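Local structure of amide synthase (Vibrio cholerae, 1L5A) at residues D193-T197 / Q326-M330; P254-F260 / N277-R283; A359-T365 / L376-D381. The protein is a nonribosomal peptide synthetase condensation enzyme that acts as an amide synthase in the biosynthesis of the siderophore vibriobactin. All coordinates share one frame; numbering follows the deposited sequence.

Contact 1: residues D193-T197 / Q326-M330; sequences DLTLT and QSYFM
Leu196 lies against Gln326, Ser327 and Tyr328 where two loops cross, their directions 111° apart. Its CB passes Ser327 O. Beyond CG the branches part. CD1 reaches the amide end of Gln326, 3.3 Å from NE2. CD2 goes to the ring of Tyr328, 3.5 Å from CD2 of that tyrosine, at a slant to the ring. The other end of the Gln326 amide, OE1, is held by the backbone N of Asn323.

Leu194 meets the same tyrosine from over one face. Its CD1 sits 3.8 Å from the centroid of the Tyr328 ring, displaced toward the rim on the CZ side. This is a CH-pi contact. The Tyr328 side chain also touches Ile313 of helix 313-319 and Leu322 in the loop that follows.

The backbones are tied at both sides of a single beta bridge, Leu196 with Tyr328. Phe329 N donates to Thr195 O over 2.7 Å, a nearly straight bond at 171°. Thr197 N donates to Ser327 O over 2.8 Å. A hydroxyl pair adds to this: Thr197 OG1 and Ser327 OG hydrogen bond at 2.7 Å. Ser327 OG lies between its own backbone N and carbonyl carbon (chi1 57°), which turns it to the threonine. Phe329 offers its CB, 3.4 Å from Leu196 O, while its ring leads away.

The arrangement is a lone beta bridge between irregular segments. It joins the loop between helix 175-189 and strand 208-214 to the loop that leads into strand 333-337, at the surface of the condensation domain.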
loop_
_atom_site.group_PDB
_atom_site.type_symbol
_atom_site.label_atom_id
_atom_site.label_comp_id
_atom_site.label_asym_id
_atom_site.label_seq_id
_atom_site.Cartn_x
_atom_site.Cartn_y
_atom_site.Cartn_z
ATOM N N ASP A 193 24.256 -8.163 -20.901
ATOM C CA ASP A 193 23.104 -8.636 -21.656
ATOM C C ASP A 193 22.560 -9.988 -21.223
ATOM O O ASP A 193 23.281 -10.845 -20.713
ATOM C CB ASP A 193 23.439 -8.716 -23.144
ATOM C CG ASP A 193 23.653 -7.359 -23.759
ATOM O OD1 ASP A 193 23.647 -7.268 -25.003
ATOM O OD2 ASP A 193 23.829 -6.381 -22.999
ATOM N N LEU A 194 21.264 -10.165 -21.418
ATOM C CA LEU A 194 20.626 -11.429 -21.094
ATOM C C LEU A 194 20.732 -12.267 -22.370
ATOM O O LEU A 194 20.811 -11.724 -23.473
ATOM C CB LEU A 194 19.156 -11.212 -20.738
ATOM C CG LEU A 194 18.833 -10.467 -19.443
ATOM C CD1 LEU A 194 17.367 -10.051 -19.484
ATOM C CD2 LEU A 194 19.146 -11.347 -18.227
ATOM N N THR A 195 20.743 -13.583 -22.220
ATOM C CA THR A 195 20.831 -14.459 -23.367
ATOM C C THR A 195 19.461 -14.739 -23.964
ATOM O O THR A 195 18.519 -15.024 -23.243
ATOM C CB THR A 195 21.443 -15.775 -22.970
ATOM O OG1 THR A 195 22.675 -15.531 -22.277
ATOM C CG2 THR A 195 21.685 -16.626 -24.211
ATOM N N LEU A 196 19.354 -14.656 -25.285
ATOM C CA LEU A 196 18.087 -14.931 -25.945
ATOM C C LEU A 196 17.967 -16.406 -26.266
ATOM O O LEU A 196 18.943 -17.153 -26.215
ATOM C CB LEU A 196 17.956 -14.145 -27.248
ATOM C CG LEU A 196 17.947 -12.616 -27.180
ATOM C CD1 LEU A 196 17.340 -12.098 -28.485
ATOM C CD2 LEU A 196 17.114 -12.112 -25.991
ATOM N N THR A 197 16.749 -16.814 -26.594
ATOM C CA THR A 197 16.467 -18.192 -26.955
ATOM C C THR A 197 17.016 -18.364 -28.359
ATOM O O THR A 197 16.818 -17.505 -29.211
ATOM C CB THR A 197 14.940 -18.458 -26.979
ATOM O OG1 THR A 197 14.428 -18.402 -25.641
ATOM C CG2 THR A 197 14.628 -19.825 -27.612
ATOM N N GLN A 326 10.837 -13.712 -30.422
ATOM C CA GLN A 326 11.948 -13.921 -29.500
ATOM C C GLN A 326 11.537 -14.099 -28.051
ATOM O O GLN A 326 10.427 -13.749 -27.659
ATOM C CB GLN A 326 12.937 -12.765 -29.603
ATOM C CG GLN A 326 13.606 -12.670 -30.955
ATOM C CD GLN A 326 14.419 -11.407 -31.095
ATOM O OE1 GLN A 326 13.887 -10.301 -31.005
ATOM N NE2 GLN A 326 15.715 -11.559 -31.309
ATOM N N SER A 327 12.452 -14.648 -27.262
ATOM C CA SER A 327 12.239 -14.877 -25.834
ATOM C C SER A 327 13.603 -15.019 -25.163
ATOM O O SER A 327 14.601 -15.270 -25.830
ATOM C CB SER A 327 11.428 -16.154 -25.604
ATOM O OG SER A 327 12.072 -17.279 -26.195
ATOM N N TYR A 328 13.656 -14.846 -23.850
ATOM C CA TYR A 328 14.922 -14.995 -23.145
ATOM C C TYR A 328 15.202 -16.458 -22.833
ATOM O O TYR A 328 14.273 -17.258 -22.584
ATOM C CB TYR A 328 14.904 -14.248 -21.819
ATOM C CG TYR A 328 14.860 -12.743 -21.932
ATOM C CD1 TYR A 328 13.924 -11.998 -21.211
ATOM C CD2 TYR A 328 15.797 -12.056 -22.696
ATOM C CE1 TYR A 328 13.933 -10.615 -21.244
ATOM C CE2 TYR A 328 15.815 -10.677 -22.734
ATOM C CZ TYR A 328 14.888 -9.964 -22.007
ATOM O OH TYR A 328 14.933 -8.597 -22.025
ATOM N N PHE A 329 16.487 -16.796 -22.818
ATOM C CA PHE A 329 16.907 -18.144 -22.478
ATOM C C PHE A 329 17.025 -18.113 -20.967
ATOM O O PHE A 329 18.033 -17.669 -20.425
ATOM C CB PHE A 329 18.257 -18.447 -23.119
ATOM C CG PHE A 329 18.737 -19.847 -22.895
ATOM C CD1 PHE A 329 17.971 -20.926 -23.308
ATOM C CD2 PHE A 329 19.979 -20.088 -22.306
ATOM C CE1 PHE A 329 18.427 -22.244 -23.149
ATOM C CE2 PHE A 329 20.452 -21.404 -22.138
ATOM C CZ PHE A 329 19.670 -22.488 -22.564
ATOM N N MET A 330 15.990 -18.563 -20.266
ATOM C CA MET A 330 16.041 -18.514 -18.803
ATOM C C MET A 330 16.894 -19.602 -18.184
ATOM O O MET A 330 16.396 -20.491 -17.511
ATOM C CB MET A 330 14.624 -18.530 -18.234
ATOM C CG MET A 330 13.871 -17.262 -18.626
ATOM S SD MET A 330 12.081 -17.360 -18.558
ATOM C CE MET A 330 11.582 -16.097 -19.798
#

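Contact 2: residues P254-F260 / N277-R283; sequences PWLWLPF and NSLPLLR
Asn277 O accepts the N-H of Phe260 over 2.7 Å, with the donor in the carbonyl plane. The bond belongs to an antiparallel two-stranded ladder, strand 255-260 with strand 277-282. Hydrogen-bonded pairs are Leu256 with Leu281, Leu258 with Leu279 and Phe260 with Asn277. Beyond the ladder, Arg283 N donates to Pro254 O at 3.1 Å.

The Asn277 amide is used elsewhere: ND2 gives to the backbone O of Gly309 and of Tyr311, and OD1 takes the N-H of Ile313. This ties the start of its strand to the chain after helix 291-307.

One face of the ladder carries Leu256, Leu258, Phe260, Asn277, Leu279 and Leu281. Leu258 and Leu281 pack on Val239 of helix 234-249 and on Leu305 of helix 291-307. The other face carries two tryptophans, with Pro259, Ser278, Pro280 and Leu282. Trp257 also bonds through its backbone to Pro332 and Ile334, so strand 333-337 lies alongside.

Both indoles lean over the neighbouring strand. Trp257 receives Pro280 CB over its six-membered ring, 3.6 Å from the centroid, and the two side chains run side by side. Ser278 O lies near the plane of the same ring, at its edge. Trp255 has CG beside its backbone N (chi1 -58°), which swings the indole toward Leu282. There Leu282 CD1 stands squarely over the six-membered ring, 3.5 Å from its centroid and 5° off the normal.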
loop_
_atom_site.group_PDB
_atom_site.type_symbol
_atom_site.label_atom_id
_atom_site.label_comp_id
_atom_site.label_asym_id
_atom_site.label_seq_id
_atom_site.Cartn_x
_atom_site.Cartn_y
_atom_site.Cartn_z
ATOM N N PRO A 254 26.446 -14.476 -16.041
ATOM C CA PRO A 254 26.156 -13.445 -15.044
ATOM C C PRO A 254 24.762 -13.538 -14.430
ATOM O O PRO A 254 24.507 -12.954 -13.382
ATOM C CB PRO A 254 26.364 -12.146 -15.827
ATOM C CG PRO A 254 25.968 -12.527 -17.201
ATOM C CD PRO A 254 26.570 -13.895 -17.388
ATOM N N TRP A 255 23.863 -14.278 -15.065
ATOM C CA TRP A 255 22.513 -14.375 -14.543
ATOM C C TRP A 255 22.068 -15.724 -13.987
ATOM O O TRP A 255 22.515 -16.779 -14.447
ATOM C CB TRP A 255 21.542 -13.950 -15.619
ATOM C CG TRP A 255 21.777 -12.567 -16.133
ATOM C CD1 TRP A 255 22.441 -12.210 -17.273
ATOM C CD2 TRP A 255 21.243 -11.357 -15.583
ATOM N NE1 TRP A 255 22.334 -10.851 -17.476
ATOM C CE2 TRP A 255 21.605 -10.306 -16.452
ATOM C CE3 TRP A 255 20.486 -11.062 -14.439
ATOM C CZ2 TRP A 255 21.231 -8.981 -16.216
ATOM C CZ3 TRP A 255 20.116 -9.749 -14.204
ATOM C CH2 TRP A 255 20.488 -8.723 -15.091
ATOM N N LEU A 256 21.191 -15.669 -12.981
ATOM C CA LEU A 256 20.589 -16.857 -12.366
ATOM C C LEU A 256 19.098 -16.567 -12.435
ATOM O O LEU A 256 18.661 -15.564 -11.898
ATOM C CB LEU A 256 20.968 -16.994 -10.900
ATOM C CG LEU A 256 21.143 -18.412 -10.337
ATOM C CD1 LEU A 256 20.851 -18.378 -8.840
ATOM C CD2 LEU A 256 20.238 -19.418 -11.037
ATOM N N TRP A 257 18.315 -17.421 -13.088
ATOM C CA TRP A 257 16.887 -17.178 -13.188
ATOM C C TRP A 257 16.134 -17.833 -12.054
ATOM O O TRP A 257 16.470 -18.946 -11.636
ATOM C CB TRP A 257 16.341 -17.658 -14.524
ATOM C CG TRP A 257 16.800 -16.841 -15.700
ATOM C CD1 TRP A 257 18.005 -16.924 -16.340
ATOM C CD2 TRP A 257 16.061 -15.809 -16.368
ATOM N NE1 TRP A 257 18.058 -16.010 -17.367
ATOM C CE2 TRP A 257 16.882 -15.312 -17.407
ATOM C CE3 TRP A 257 14.783 -15.256 -16.189
ATOM C CZ2 TRP A 257 16.469 -14.290 -18.270
ATOM C CZ3 TRP A 257 14.367 -14.235 -17.052
ATOM C CH2 TRP A 257 15.210 -13.765 -18.079
ATOM N N LEU A 258 15.117 -17.116 -11.570
ATOM C CA LEU A 258 14.265 -17.529 -10.453
ATOM C C LEU A 258 12.795 -17.466 -10.781
ATOM O O LEU A 258 12.369 -16.732 -11.679
ATOM C CB LEU A 258 14.401 -16.575 -9.274
ATOM C CG LEU A 258 15.716 -16.319 -8.598
ATOM C CD1 LEU A 258 15.531 -15.187 -7.623
ATOM C CD2 LEU A 258 16.162 -17.584 -7.895
ATOM N N PRO A 259 11.994 -18.235 -10.041
ATOM C CA PRO A 259 10.567 -18.170 -10.311
ATOM C C PRO A 259 9.981 -17.396 -9.122
ATOM O O PRO A 259 10.170 -17.805 -7.969
ATOM C CB PRO A 259 10.145 -19.645 -10.325
ATOM C CG PRO A 259 10.971 -20.226 -9.256
ATOM C CD PRO A 259 12.339 -19.505 -9.371
ATOM N N PHE A 260 9.352 -16.250 -9.377
ATOM C CA PHE A 260 8.695 -15.517 -8.290
ATOM C C PHE A 260 7.207 -15.929 -8.359
ATOM O O PHE A 260 6.512 -15.657 -9.357
ATOM C CB PHE A 260 8.833 -14.006 -8.462
ATOM C CG PHE A 260 7.942 -13.220 -7.539
ATOM C CD1 PHE A 260 7.920 -13.503 -6.169
ATOM C CD2 PHE A 260 7.075 -12.250 -8.038
ATOM C CE1 PHE A 260 7.048 -12.839 -5.316
ATOM C CE2 PHE A 260 6.192 -11.576 -7.189
ATOM C CZ PHE A 260 6.180 -11.873 -5.828
ATOM N N ASN A 277 6.242 -16.079 -12.305
ATOM C CA ASN A 277 6.955 -15.198 -13.226
ATOM C C ASN A 277 8.444 -15.469 -13.108
ATOM O O ASN A 277 8.996 -15.556 -12.003
ATOM C CB ASN A 277 6.626 -13.747 -12.855
ATOM C CG ASN A 277 7.103 -12.734 -13.884
ATOM O OD1 ASN A 277 7.189 -13.027 -15.070
ATOM N ND2 ASN A 277 7.375 -11.510 -13.427
ATOM N N SER A 278 9.095 -15.622 -14.252
ATOM C CA SER A 278 10.534 -15.900 -14.296
ATOM C C SER A 278 11.321 -14.603 -14.326
ATOM O O SER A 278 11.140 -13.771 -15.219
ATOM C CB SER A 278 10.864 -16.719 -15.540
ATOM O OG SER A 278 10.162 -17.939 -15.530
ATOM N N LEU A 279 12.217 -14.441 -13.369
ATOM C CA LEU A 279 12.990 -13.211 -13.296
ATOM C C LEU A 279 14.487 -13.442 -13.202
ATOM O O LEU A 279 14.953 -14.415 -12.604
ATOM C CB LEU A 279 12.522 -12.375 -12.091
ATOM C CG LEU A 279 11.020 -12.066 -12.091
ATOM C CD1 LEU A 279 10.589 -11.527 -10.726
ATOM C CD2 LEU A 279 10.717 -11.090 -13.183
ATOM N N PRO A 280 15.269 -12.544 -13.810
ATOM C CA PRO A 280 16.716 -12.735 -13.732
ATOM C C PRO A 280 17.358 -11.973 -12.564
ATOM O O PRO A 280 17.063 -10.809 -12.335
ATOM C CB PRO A 280 17.189 -12.256 -15.107
ATOM C CG PRO A 280 16.258 -11.121 -15.380
ATOM C CD PRO A 280 14.911 -11.670 -14.943
ATOM N N LEU A 281 18.221 -12.669 -11.833
ATOM C CA LEU A 281 18.978 -12.134 -10.702
ATOM C C LEU A 281 20.408 -11.941 -11.205
ATOM O O LEU A 281 21.013 -12.874 -11.741
ATOM C CB LEU A 281 19.002 -13.139 -9.528
ATOM C CG LEU A 281 20.041 -12.881 -8.419
ATOM C CD1 LEU A 281 19.632 -11.646 -7.653
ATOM C CD2 LEU A 281 20.148 -14.076 -7.459
ATOM N N LEU A 282 20.948 -10.738 -11.066
ATOM C CA LEU A 282 22.321 -10.499 -11.500
ATOM C C LEU A 282 23.117 -10.951 -10.305
ATOM O O LEU A 282 22.968 -10.399 -9.215
ATOM C CB LEU A 282 22.564 -9.021 -11.779
ATOM C CG LEU A 282 23.872 -8.738 -12.525
ATOM C CD1 LEU A 282 23.922 -9.594 -13.793
ATOM C CD2 LEU A 282 23.973 -7.262 -12.885
ATOM N N ARG A 283 23.935 -11.979 -10.492
ATOM C CA ARG A 283 24.703 -12.505 -9.381
ATOM C C ARG A 283 25.757 -11.528 -8.922
ATOM O O ARG A 283 26.443 -10.902 -9.732
ATOM C CB ARG A 283 25.363 -13.830 -9.764
ATOM C CG ARG A 283 24.376 -14.880 -10.244
ATOM C CD ARG A 283 25.046 -16.203 -10.620
ATOM N NE ARG A 283 26.146 -16.012 -11.556
ATOM C CZ ARG A 283 27.409 -15.852 -11.182
ATOM N NH1 ARG A 283 27.725 -15.872 -9.888
ATOM N NH2 ARG A 283 28.347 -15.650 -12.100
#

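Contact 3: residues A359-T365 / L376-D381; sequences AEGINFT and LDITAD
Strands 362-365 and 376-381 run antiparallel, 163° between their directions, with Asn363-Thr379 and Thr365-Asp377 as the hydrogen-bonded pairs. Asn363 N gives to Thr379 O over 2.7 Å, and Asp377 N to Thr365 O over the same 2.7 Å. One more backbone bond follows at the Asp381 end: Asp381 N gives to Gly361 O at 3.1 Å. Gly361 has a positive phi of 70°.

On one face Phe364 and Ile378 meet across a non-hydrogen-bonded pair. Ile378 CD1 comes in the ring plane at the edge, 3.2 Å from Phe364 CD2, while Ile378 CG2 lies near CE2 of the same ring. Ile362 lies alongside Ile378. With CG1 anti to the backbone N (chi1 -172°) and the chain extended beyond it, Ile362 CD1 reaches to 4.1 Å from Ile378 CG2. Helix 387-409 covers this side; Phe397 meets the Phe364 ring edge-to-face.

The opposite face, with Asn363, Thr365, Asp377 and Thr379, is more polar. Thr365 CG2 rests 3.8 Å from Asp377 OD2, and OD1 of that aspartate is paired with Arg367 and Ser212.

At the end of its strand, Asp381 has its CB 4.1 Å from Ala359 CB. Its carboxylate is gripped on both oxygens, OD2 by Ser384 and Tyr201, OD1 by the backbone N of Ala383 and of His207.

This is a beta hairpin, strands 362-368 and 374-381. It forms the middle of the mixed sheet flanked by strands 208-214 and 333-337, with a helix packed on one face, as in the chloramphenicol acetyltransferase-like fold of condensation domains, which belong to the CoA-dependent acyltransferase clan.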
loop_
_atom_site.group_PDB
_atom_site.type_symbol
_atom_site.label_atom_id
_atom_site.label_comp_id
_atom_site.label_asym_id
_atom_site.label_seq_id
_atom_site.Cartn_x
_atom_site.Cartn_y
_atom_site.Cartn_z
ATOM N N ALA A 359 11.971 -29.001 -20.094
ATOM C CA ALA A 359 13.278 -28.604 -19.591
ATOM C C ALA A 359 14.036 -27.795 -20.637
ATOM O O ALA A 359 14.127 -28.204 -21.792
ATOM C CB ALA A 359 14.081 -29.852 -19.201
ATOM N N GLU A 360 14.568 -26.646 -20.240
ATOM C CA GLU A 360 15.326 -25.823 -21.167
ATOM C C GLU A 360 16.570 -25.345 -20.420
ATOM O O GLU A 360 16.473 -24.875 -19.294
ATOM C CB GLU A 360 14.468 -24.650 -21.632
ATOM C CG GLU A 360 14.790 -24.149 -23.029
ATOM C CD GLU A 360 13.733 -23.180 -23.568
ATOM O OE1 GLU A 360 12.535 -23.556 -23.583
ATOM O OE2 GLU A 360 14.103 -22.049 -23.976
ATOM N N GLY A 361 17.740 -25.487 -21.035
ATOM C CA GLY A 361 18.966 -25.076 -20.376
ATOM C C GLY A 361 19.290 -26.007 -19.220
ATOM O O GLY A 361 19.005 -27.197 -19.277
ATOM N N ILE A 362 19.925 -25.489 -18.178
ATOM C CA ILE A 362 20.225 -26.313 -17.027
ATOM C C ILE A 362 19.381 -25.781 -15.863
ATOM O O ILE A 362 19.140 -24.579 -15.745
ATOM C CB ILE A 362 21.711 -26.271 -16.672
ATOM C CG1 ILE A 362 22.001 -27.317 -15.585
ATOM C CG2 ILE A 362 22.093 -24.876 -16.215
ATOM C CD1 ILE A 362 23.437 -27.426 -15.184
ATOM N N ASN A 363 18.925 -26.691 -15.014
ATOM C CA ASN A 363 18.055 -26.353 -13.892
ATOM C C ASN A 363 18.551 -26.965 -12.567
ATOM O O ASN A 363 18.903 -28.151 -12.505
ATOM C CB ASN A 363 16.661 -26.880 -14.226
ATOM C CG ASN A 363 15.588 -26.383 -13.282
ATOM O OD1 ASN A 363 14.812 -25.483 -13.628
ATOM N ND2 ASN A 363 15.522 -26.972 -12.087
ATOM N N PHE A 364 18.610 -26.150 -11.518
ATOM C CA PHE A 364 19.016 -26.639 -10.210
ATOM C C PHE A 364 17.751 -26.621 -9.378
ATOM O O PHE A 364 17.103 -25.585 -9.246
ATOM C CB PHE A 364 20.088 -25.738 -9.583
ATOM C CG PHE A 364 21.338 -25.662 -10.396
ATOM C CD1 PHE A 364 21.638 -24.519 -11.132
ATOM C CD2 PHE A 364 22.168 -26.770 -10.508
ATOM C CE1 PHE A 364 22.744 -24.482 -11.982
ATOM C CE2 PHE A 364 23.276 -26.743 -11.353
ATOM C CZ PHE A 364 23.564 -25.599 -12.095
ATOM N N THR A 365 17.380 -27.771 -8.838
ATOM C CA THR A 365 16.175 -27.845 -8.043
ATOM C C THR A 365 16.404 -28.411 -6.654
ATOM O O THR A 365 17.141 -29.372 -6.458
ATOM C CB THR A 365 15.109 -28.659 -8.759
ATOM O OG1 THR A 365 14.463 -27.827 -9.727
ATOM C CG2 THR A 365 14.084 -29.188 -7.772
ATOM N N LEU A 376 18.893 -32.245 -4.044
ATOM C CA LEU A 376 19.236 -31.343 -5.128
ATOM C C LEU A 376 19.142 -32.128 -6.418
ATOM O O LEU A 376 19.726 -33.199 -6.533
ATOM C CB LEU A 376 20.664 -30.820 -4.975
ATOM C CG LEU A 376 21.271 -30.222 -6.260
ATOM C CD1 LEU A 376 20.432 -29.058 -6.738
ATOM C CD2 LEU A 376 22.690 -29.764 -6.012
ATOM N N ASP A 377 18.397 -31.605 -7.381
ATOM C CA ASP A 377 18.256 -32.267 -8.664
ATOM C C ASP A 377 18.880 -31.382 -9.722
ATOM O O ASP A 377 18.481 -30.224 -9.868
ATOM C CB ASP A 377 16.790 -32.476 -9.019
ATOM C CG ASP A 377 16.041 -33.266 -7.976
ATOM O OD1 ASP A 377 16.630 -34.205 -7.397
ATOM O OD2 ASP A 377 14.849 -32.954 -7.751
ATOM N N ILE A 378 19.857 -31.920 -10.452
ATOM C CA ILE A 378 20.509 -31.171 -11.519
ATOM C C ILE A 378 19.980 -31.728 -12.836
ATOM O O ILE A 378 20.358 -32.812 -13.249
ATOM C CB ILE A 378 22.038 -31.335 -11.471
ATOM C CG1 ILE A 378 22.543 -31.141 -10.038
ATOM C CG2 ILE A 378 22.697 -30.322 -12.383
ATOM C CD1 ILE A 378 22.205 -29.810 -9.449
ATOM N N THR A 379 19.102 -30.981 -13.491
ATOM C CA THR A 379 18.502 -31.405 -14.749
ATOM C C THR A 379 18.873 -30.503 -15.928
ATOM O O THR A 379 18.835 -29.276 -15.825
ATOM C CB THR A 379 16.986 -31.410 -14.623
ATOM O OG1 THR A 379 16.611 -32.389 -13.651
ATOM C CG2 THR A 379 16.328 -31.712 -15.957
ATOM N N ALA A 380 19.222 -31.121 -17.052
ATOM C CA ALA A 380 19.588 -30.371 -18.242
ATOM C C ALA A 380 18.888 -30.933 -19.458
ATOM O O ALA A 380 18.595 -32.121 -19.518
ATOM C CB ALA A 380 21.090 -30.420 -18.456
ATOM N N ASP A 381 18.600 -30.059 -20.411
ATOM C CA ASP A 381 17.987 -30.457 -21.664
ATOM C C ASP A 381 19.152 -30.467 -22.652
ATOM O O ASP A 381 19.626 -29.413 -23.080
ATOM C CB ASP A 381 16.937 -29.438 -22.097
ATOM C CG ASP A 381 16.687 -29.466 -23.592
ATOM O OD1 ASP A 381 16.865 -30.545 -24.205
ATOM O OD2 ASP A 381 16.306 -28.411 -24.152
#

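Contact 2 is nested within the chain loop that contact 1 closes, and the two touch, their centres about 12 Å apart. Leu194 CD2 packs 3.2 Å from Trp255 CE2, and Met330 CG lies 3.3 Å from Trp257 CE3. Contact 3 follows later in the chain. Its centre is about 17 Å from that of contact 1, yet Phe329 CZ reaches 3.5 Å from Gly361 CA. Contacts 2 and 3 do not touch; their nearest atoms are about 5 Å apart. Strand 333-337 lies between them and bonds through its backbone to both Trp257 and Phe364. None of the six segments carries the HHxxxDG motif that marks the active site of condensation domains.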